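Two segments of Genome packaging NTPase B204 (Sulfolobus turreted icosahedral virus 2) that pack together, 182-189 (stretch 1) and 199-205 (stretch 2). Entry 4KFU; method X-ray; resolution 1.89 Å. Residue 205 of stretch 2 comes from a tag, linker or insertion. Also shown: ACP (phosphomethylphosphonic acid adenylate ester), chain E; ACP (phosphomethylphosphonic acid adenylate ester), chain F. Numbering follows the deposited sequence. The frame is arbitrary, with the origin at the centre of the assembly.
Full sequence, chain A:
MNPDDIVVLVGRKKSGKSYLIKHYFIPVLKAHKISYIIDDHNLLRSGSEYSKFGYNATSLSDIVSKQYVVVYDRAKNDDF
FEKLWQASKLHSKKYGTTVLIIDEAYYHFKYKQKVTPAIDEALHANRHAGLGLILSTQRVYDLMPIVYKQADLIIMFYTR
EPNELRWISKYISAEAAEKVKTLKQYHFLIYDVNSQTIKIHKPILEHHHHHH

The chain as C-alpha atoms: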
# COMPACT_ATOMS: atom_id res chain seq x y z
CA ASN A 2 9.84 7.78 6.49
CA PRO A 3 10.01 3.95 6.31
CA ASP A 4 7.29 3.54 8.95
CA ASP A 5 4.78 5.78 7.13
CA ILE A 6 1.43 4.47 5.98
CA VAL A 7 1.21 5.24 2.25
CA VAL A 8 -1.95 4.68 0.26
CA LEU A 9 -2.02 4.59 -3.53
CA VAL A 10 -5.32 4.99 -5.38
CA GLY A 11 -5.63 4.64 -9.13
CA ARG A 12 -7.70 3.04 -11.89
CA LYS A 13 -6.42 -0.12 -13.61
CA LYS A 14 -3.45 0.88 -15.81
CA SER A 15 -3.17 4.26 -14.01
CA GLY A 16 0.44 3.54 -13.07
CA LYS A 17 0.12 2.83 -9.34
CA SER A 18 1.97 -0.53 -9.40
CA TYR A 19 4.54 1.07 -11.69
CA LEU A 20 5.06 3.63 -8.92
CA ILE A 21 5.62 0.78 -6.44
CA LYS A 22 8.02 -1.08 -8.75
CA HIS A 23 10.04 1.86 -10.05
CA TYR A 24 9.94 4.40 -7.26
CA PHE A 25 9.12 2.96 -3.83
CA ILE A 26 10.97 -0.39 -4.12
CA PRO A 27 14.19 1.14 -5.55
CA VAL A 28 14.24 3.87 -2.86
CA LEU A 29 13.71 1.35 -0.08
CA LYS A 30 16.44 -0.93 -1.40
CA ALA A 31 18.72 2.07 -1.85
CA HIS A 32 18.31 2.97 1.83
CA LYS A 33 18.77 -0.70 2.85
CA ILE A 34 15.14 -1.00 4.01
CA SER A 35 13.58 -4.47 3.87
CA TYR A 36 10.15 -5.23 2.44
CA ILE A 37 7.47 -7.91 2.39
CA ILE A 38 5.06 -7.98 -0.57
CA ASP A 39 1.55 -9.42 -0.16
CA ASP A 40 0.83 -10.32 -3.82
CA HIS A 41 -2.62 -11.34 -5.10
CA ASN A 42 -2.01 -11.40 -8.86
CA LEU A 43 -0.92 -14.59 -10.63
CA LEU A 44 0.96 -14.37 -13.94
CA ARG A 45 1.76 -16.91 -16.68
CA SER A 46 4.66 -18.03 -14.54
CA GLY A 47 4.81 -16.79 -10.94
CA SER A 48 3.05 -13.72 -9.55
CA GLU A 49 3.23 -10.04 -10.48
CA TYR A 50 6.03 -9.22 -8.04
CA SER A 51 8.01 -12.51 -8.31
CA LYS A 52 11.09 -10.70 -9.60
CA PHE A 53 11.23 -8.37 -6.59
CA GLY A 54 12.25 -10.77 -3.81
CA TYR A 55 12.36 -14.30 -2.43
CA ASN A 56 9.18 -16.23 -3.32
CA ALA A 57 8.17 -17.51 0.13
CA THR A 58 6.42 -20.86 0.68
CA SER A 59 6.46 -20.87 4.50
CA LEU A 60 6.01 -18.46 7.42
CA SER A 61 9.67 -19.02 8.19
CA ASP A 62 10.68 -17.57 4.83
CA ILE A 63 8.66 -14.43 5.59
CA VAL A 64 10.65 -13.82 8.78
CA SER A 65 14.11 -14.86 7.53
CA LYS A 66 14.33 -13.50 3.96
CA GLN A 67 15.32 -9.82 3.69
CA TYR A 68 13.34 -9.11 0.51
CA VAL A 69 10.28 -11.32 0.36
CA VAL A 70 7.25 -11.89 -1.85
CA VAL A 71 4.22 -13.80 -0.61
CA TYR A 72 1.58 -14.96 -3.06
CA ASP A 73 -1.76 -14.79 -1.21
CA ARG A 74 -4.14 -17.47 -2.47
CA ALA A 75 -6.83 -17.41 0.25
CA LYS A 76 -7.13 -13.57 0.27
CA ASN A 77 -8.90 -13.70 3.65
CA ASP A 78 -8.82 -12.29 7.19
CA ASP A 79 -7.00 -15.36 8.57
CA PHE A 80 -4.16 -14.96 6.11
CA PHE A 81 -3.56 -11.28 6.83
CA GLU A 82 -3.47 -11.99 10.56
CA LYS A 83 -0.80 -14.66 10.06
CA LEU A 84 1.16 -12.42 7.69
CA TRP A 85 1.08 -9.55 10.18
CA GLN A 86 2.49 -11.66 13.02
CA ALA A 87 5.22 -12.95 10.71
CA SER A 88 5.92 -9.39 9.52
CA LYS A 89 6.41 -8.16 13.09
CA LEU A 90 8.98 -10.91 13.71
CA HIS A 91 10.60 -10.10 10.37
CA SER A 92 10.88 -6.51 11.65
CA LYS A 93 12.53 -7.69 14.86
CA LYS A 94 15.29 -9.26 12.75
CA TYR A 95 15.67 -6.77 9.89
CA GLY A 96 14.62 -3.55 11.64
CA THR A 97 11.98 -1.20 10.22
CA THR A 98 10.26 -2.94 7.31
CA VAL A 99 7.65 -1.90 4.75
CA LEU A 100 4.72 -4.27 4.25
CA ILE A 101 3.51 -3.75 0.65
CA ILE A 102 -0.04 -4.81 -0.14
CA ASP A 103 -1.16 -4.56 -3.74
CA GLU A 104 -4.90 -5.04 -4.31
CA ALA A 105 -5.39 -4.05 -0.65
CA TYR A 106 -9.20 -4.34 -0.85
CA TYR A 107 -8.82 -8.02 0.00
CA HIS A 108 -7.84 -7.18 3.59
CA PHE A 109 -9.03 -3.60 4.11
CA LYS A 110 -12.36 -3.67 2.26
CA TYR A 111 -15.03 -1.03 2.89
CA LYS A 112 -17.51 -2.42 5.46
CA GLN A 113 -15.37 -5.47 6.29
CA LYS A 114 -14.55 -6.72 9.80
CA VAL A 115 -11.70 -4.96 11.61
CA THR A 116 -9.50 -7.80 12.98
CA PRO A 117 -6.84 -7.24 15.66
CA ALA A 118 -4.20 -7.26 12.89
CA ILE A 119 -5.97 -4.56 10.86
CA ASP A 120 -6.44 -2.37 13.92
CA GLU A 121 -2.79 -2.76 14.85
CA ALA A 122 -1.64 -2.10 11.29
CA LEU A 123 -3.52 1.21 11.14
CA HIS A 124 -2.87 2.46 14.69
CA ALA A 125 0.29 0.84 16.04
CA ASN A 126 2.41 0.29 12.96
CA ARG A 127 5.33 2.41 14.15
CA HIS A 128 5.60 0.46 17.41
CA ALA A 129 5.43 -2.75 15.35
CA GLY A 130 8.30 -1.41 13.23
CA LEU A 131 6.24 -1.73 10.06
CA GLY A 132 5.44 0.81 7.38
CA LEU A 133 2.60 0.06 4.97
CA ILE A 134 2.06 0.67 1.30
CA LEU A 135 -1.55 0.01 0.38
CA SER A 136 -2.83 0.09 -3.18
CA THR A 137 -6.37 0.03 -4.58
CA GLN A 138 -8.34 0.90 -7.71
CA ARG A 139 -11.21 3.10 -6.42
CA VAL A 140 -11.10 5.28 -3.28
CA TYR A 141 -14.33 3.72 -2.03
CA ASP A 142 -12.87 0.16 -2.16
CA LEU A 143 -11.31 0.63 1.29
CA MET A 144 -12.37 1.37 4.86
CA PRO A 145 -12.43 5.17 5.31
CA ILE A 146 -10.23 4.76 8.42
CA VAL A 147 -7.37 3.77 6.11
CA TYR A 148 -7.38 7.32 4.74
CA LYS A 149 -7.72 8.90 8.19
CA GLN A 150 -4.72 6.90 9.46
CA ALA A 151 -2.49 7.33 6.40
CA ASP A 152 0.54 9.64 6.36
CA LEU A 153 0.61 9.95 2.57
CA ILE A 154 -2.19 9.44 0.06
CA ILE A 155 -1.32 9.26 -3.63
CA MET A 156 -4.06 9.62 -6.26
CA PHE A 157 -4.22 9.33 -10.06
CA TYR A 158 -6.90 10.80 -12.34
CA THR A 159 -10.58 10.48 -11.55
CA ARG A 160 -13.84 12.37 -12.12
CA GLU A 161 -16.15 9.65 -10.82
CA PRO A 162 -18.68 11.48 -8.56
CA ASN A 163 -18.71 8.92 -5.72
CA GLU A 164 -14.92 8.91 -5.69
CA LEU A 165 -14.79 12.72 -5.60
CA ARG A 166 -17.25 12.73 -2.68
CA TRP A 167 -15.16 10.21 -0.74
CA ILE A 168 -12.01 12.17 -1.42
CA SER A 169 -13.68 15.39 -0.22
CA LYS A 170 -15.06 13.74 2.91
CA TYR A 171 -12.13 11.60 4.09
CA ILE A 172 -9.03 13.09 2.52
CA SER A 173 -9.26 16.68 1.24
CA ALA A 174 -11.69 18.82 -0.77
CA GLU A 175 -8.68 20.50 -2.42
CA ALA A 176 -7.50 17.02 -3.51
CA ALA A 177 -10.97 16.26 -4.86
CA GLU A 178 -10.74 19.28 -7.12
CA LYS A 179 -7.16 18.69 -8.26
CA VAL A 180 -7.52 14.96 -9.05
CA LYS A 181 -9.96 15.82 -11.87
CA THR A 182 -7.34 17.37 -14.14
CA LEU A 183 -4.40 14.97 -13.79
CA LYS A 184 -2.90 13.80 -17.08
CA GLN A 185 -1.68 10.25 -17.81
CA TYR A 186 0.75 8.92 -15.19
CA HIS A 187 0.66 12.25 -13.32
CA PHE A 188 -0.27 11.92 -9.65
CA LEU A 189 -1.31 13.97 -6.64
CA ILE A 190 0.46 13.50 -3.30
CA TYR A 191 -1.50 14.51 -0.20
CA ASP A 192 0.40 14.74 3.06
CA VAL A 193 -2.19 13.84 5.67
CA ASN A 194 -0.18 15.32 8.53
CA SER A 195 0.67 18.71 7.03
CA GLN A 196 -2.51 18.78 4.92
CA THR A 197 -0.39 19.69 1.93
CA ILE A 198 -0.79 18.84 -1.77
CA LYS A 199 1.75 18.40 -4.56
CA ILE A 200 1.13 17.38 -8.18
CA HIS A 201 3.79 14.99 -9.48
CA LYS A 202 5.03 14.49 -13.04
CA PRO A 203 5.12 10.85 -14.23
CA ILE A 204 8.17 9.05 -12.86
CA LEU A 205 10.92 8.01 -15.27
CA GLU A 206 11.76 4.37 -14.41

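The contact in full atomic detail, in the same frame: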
# COMPACT_ATOMS: atom_id res chain seq x y z
N THR A 182 -8.07 16.86 -12.98
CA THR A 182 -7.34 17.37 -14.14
C THR A 182 -5.98 16.70 -14.38
O THR A 182 -5.20 17.13 -15.24
CB THR A 182 -7.18 18.90 -14.05
OG1 THR A 182 -6.60 19.24 -12.79
CG2 THR A 182 -8.55 19.59 -14.18
N LEU A 183 -5.69 15.64 -13.63
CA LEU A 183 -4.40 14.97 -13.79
C LEU A 183 -4.28 14.28 -15.14
O LEU A 183 -5.20 13.56 -15.57
CB LEU A 183 -4.21 13.92 -12.70
CG LEU A 183 -4.21 14.41 -11.25
CD1 LEU A 183 -4.39 13.22 -10.31
CD2 LEU A 183 -2.91 15.15 -10.97
N LYS A 184 -3.15 14.47 -15.81
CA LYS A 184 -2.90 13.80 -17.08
C LYS A 184 -2.32 12.40 -16.85
O LYS A 184 -2.09 11.99 -15.71
CB LYS A 184 -1.98 14.65 -17.97
CG LYS A 184 -2.66 15.91 -18.48
CD LYS A 184 -4.12 15.62 -18.87
CE LYS A 184 -4.87 16.89 -19.26
NZ LYS A 184 -6.35 16.67 -19.32
N GLN A 185 -2.11 11.66 -17.93
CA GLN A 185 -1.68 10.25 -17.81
C GLN A 185 -0.38 10.11 -17.02
O GLN A 185 0.61 10.81 -17.29
CB GLN A 185 -1.55 9.58 -19.18
CG GLN A 185 -1.33 8.07 -19.07
CD GLN A 185 -1.46 7.34 -20.40
OE1 GLN A 185 -0.98 7.81 -21.44
NE2 GLN A 185 -2.11 6.18 -20.37
N TYR A 186 -0.41 9.21 -16.04
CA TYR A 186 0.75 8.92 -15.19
C TYR A 186 1.16 10.05 -14.24
O TYR A 186 2.08 9.87 -13.44
CB TYR A 186 1.95 8.46 -16.02
CG TYR A 186 1.62 7.36 -16.99
CD1 TYR A 186 0.84 6.27 -16.61
CD2 TYR A 186 2.08 7.41 -18.30
CE1 TYR A 186 0.54 5.26 -17.51
CE2 TYR A 186 1.78 6.40 -19.21
CZ TYR A 186 1.01 5.33 -18.80
OH TYR A 186 0.71 4.32 -19.69
N HIS A 187 0.47 11.19 -14.31
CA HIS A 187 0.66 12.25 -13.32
C HIS A 187 -0.08 11.82 -12.05
O HIS A 187 -1.09 11.12 -12.12
CB HIS A 187 0.08 13.58 -13.81
CG HIS A 187 0.85 14.21 -14.93
ND1 HIS A 187 1.03 13.59 -16.15
CD2 HIS A 187 1.49 15.40 -15.01
CE1 HIS A 187 1.75 14.37 -16.93
NE2 HIS A 187 2.04 15.48 -16.26
N PHE A 188 0.42 12.23 -10.90
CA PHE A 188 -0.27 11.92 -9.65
C PHE A 188 -0.23 13.03 -8.61
O PHE A 188 0.68 13.87 -8.60
CB PHE A 188 0.23 10.59 -9.04
CG PHE A 188 1.73 10.53 -8.84
CD1 PHE A 188 2.58 10.20 -9.88
CD2 PHE A 188 2.27 10.75 -7.57
CE1 PHE A 188 3.97 10.12 -9.68
CE2 PHE A 188 3.65 10.67 -7.36
CZ PHE A 188 4.50 10.36 -8.41
N LEU A 189 -1.23 13.02 -7.74
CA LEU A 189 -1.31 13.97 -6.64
C LEU A 189 -0.84 13.30 -5.34
O LEU A 189 -1.21 12.17 -5.04
CB LEU A 189 -2.76 14.45 -6.50
CG LEU A 189 -3.20 15.46 -5.46
CD1 LEU A 189 -4.40 16.20 -5.99
CD2 LEU A 189 -3.55 14.80 -4.14
N LYS A 199 0.82 18.19 -3.46
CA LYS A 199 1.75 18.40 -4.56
C LYS A 199 1.34 17.55 -5.76
O LYS A 199 0.97 16.38 -5.59
CB LYS A 199 3.18 18.06 -4.13
N ILE A 200 1.38 18.13 -6.96
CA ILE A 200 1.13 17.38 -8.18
C ILE A 200 2.47 16.86 -8.70
O ILE A 200 3.43 17.61 -8.82
CB ILE A 200 0.47 18.24 -9.28
CG1 ILE A 200 -0.79 18.92 -8.74
CG2 ILE A 200 0.18 17.41 -10.52
CD1 ILE A 200 -1.82 17.96 -8.22
N HIS A 201 2.53 15.57 -9.02
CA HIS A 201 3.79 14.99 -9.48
C HIS A 201 3.75 14.62 -10.96
O HIS A 201 2.75 14.07 -11.45
CB HIS A 201 4.14 13.75 -8.63
CG HIS A 201 5.60 13.48 -8.53
ND1 HIS A 201 6.33 12.90 -9.54
CD2 HIS A 201 6.48 13.69 -7.51
CE1 HIS A 201 7.59 12.77 -9.17
NE2 HIS A 201 7.71 13.24 -7.95
N LYS A 202 4.83 14.94 -11.67
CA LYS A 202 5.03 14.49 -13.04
C LYS A 202 5.19 12.97 -13.03
O LYS A 202 5.59 12.40 -12.00
CB LYS A 202 6.30 15.11 -13.61
CG LYS A 202 6.32 16.63 -13.58
CD LYS A 202 5.22 17.21 -14.43
CE LYS A 202 5.35 18.72 -14.57
NZ LYS A 202 4.30 19.26 -15.48
N PRO A 203 4.91 12.31 -14.16
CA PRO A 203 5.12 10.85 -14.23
C PRO A 203 6.57 10.54 -13.86
O PRO A 203 7.45 11.34 -14.16
CB PRO A 203 4.89 10.53 -15.70
CG PRO A 203 3.97 11.63 -16.19
CD PRO A 203 4.41 12.85 -15.44
N ILE A 204 6.80 9.42 -13.19
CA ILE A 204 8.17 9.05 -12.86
C ILE A 204 8.86 8.49 -14.10
O ILE A 204 8.19 7.97 -15.00
CB ILE A 204 8.24 8.01 -11.73
CG1 ILE A 204 7.44 6.77 -12.10
CG2 ILE A 204 7.75 8.61 -10.41
CD1 ILE A 204 7.98 5.52 -11.45
N LEU A 205 10.18 8.57 -14.15
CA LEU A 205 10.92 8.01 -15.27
C LEU A 205 10.83 6.48 -15.26
O LEU A 205 9.93 5.90 -15.88
CB LEU A 205 12.38 8.46 -15.23
PG ACP E . -3.29 -3.49 -12.68
O1G ACP E . -4.82 -3.17 -12.34
O2G ACP E . -2.52 -3.74 -11.30
O3G ACP E . -3.21 -4.69 -13.55
PB ACP E . -2.00 -0.77 -12.47
O1B ACP E . -1.16 -1.32 -11.21
O2B ACP E . -3.15 0.05 -12.05
C3B ACP E . -2.56 -2.09 -13.57
PA ACP E . 0.53 -0.24 -13.65
O1A ACP E . 0.62 -1.75 -13.73
O2A ACP E . 1.37 0.54 -12.67
O3A ACP E . -1.01 0.17 -13.35
O5' ACP E . 0.86 0.38 -15.10
C5' ACP E . 0.23 -0.03 -16.31
C4' ACP E . 1.14 0.37 -17.48
O4' ACP E . 1.29 1.79 -17.62
C3' ACP E . 2.55 -0.18 -17.30
O3' ACP E . 2.73 -1.32 -18.15
C2' ACP E . 3.49 0.91 -17.75
O2' ACP E . 4.04 0.47 -18.98
C1' ACP E . 2.63 2.15 -17.98
N9 ACP E . 3.15 3.20 -17.07
C8 ACP E . 2.77 3.39 -15.79
N7 ACP E . 3.43 4.44 -15.23
C5 ACP E . 4.26 4.94 -16.16
C6 ACP E . 5.23 6.05 -16.23
N6 ACP E . 5.49 6.85 -15.17
N1 ACP E . 5.89 6.23 -17.40
C2 ACP E . 5.66 5.44 -18.47
N3 ACP E . 4.79 4.42 -18.47
C4 ACP E . 4.06 4.12 -17.37
PA ACP F . -4.94 16.20 -23.71
O1A ACP F . -5.43 16.70 -22.37
O2A ACP F . -5.41 16.89 -24.97
O3A ACP F . -3.32 16.18 -23.72
O5' ACP F . -5.32 14.63 -23.81
C5' ACP F . -5.18 13.90 -25.03
C4' ACP F . -5.51 12.45 -24.74
O4' ACP F . -4.95 12.05 -23.48
C3' ACP F . -7.02 12.23 -24.64
O3' ACP F . -7.37 11.07 -25.40
C2' ACP F . -7.26 11.88 -23.19
O2' ACP F . -8.32 10.94 -23.09
C1' ACP F . -5.93 11.30 -22.76
N9 ACP F . -5.77 11.46 -21.30
C8 ACP F . -5.92 12.62 -20.62
N7 ACP F . -5.72 12.43 -19.29
C5 ACP F . -5.46 11.13 -19.11
C6 ACP F . -5.16 10.26 -17.95
N6 ACP F . -5.11 10.79 -16.71
N1 ACP F . -4.94 8.94 -18.19
C2 ACP F . -4.99 8.41 -19.44
N3 ACP F . -5.26 9.15 -20.53
C4 ACP F . -5.50 10.48 -20.43
O HOH W 1 4.17 8.01 -12.66

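Stretch 2 runs antiparallel to stretch 1, and together they bury 510 Å². Lys199 turns its CB away and contributes backbone: its O lies 3.5 Å from Leu189 CA, a CA-H...O contact. Ile200 pairs with Leu189 without hydrogen bonds between them. Both side chains point to the same face of the sheet, and the branched Ile200 reaches two leucines there. Its CD1 is 3.8 Å from Leu189 CD1, and its CG2 is 3.9 Å from Leu183 CD2.

His201 forms the central pair with Phe188. Phe188 N donates to His201 O (3.0 Å), and His201 N donates to Phe188 O at a short 2.5 Å. Their side chains share the other face. The rings are nearly parallel (11°) but slid apart, so His201 CB sits over the Phe188 ring, 3.5 Å from its centroid. His201 ND1 donates to Lys202 O (2.6 Å), which fixes the imidazole.

Lys202 points its CB away and stays exposed. Pro203 suits a flat neighbour: its CD packs over the His187 ring, 3.5 Å from the centroid. That ring is held by His187 ND1 donating to Gln185 O (3.0 Å). Pro203 CB also meets Tyr186 CB at 3.6 Å.

Ile204 CG2 touches the Phe188 edge, 4.1 Å from CE1. A water links Ile204 N (3.0 Å) to Tyr186 O (2.9 Å). Leu205, from the tag, makes no contact.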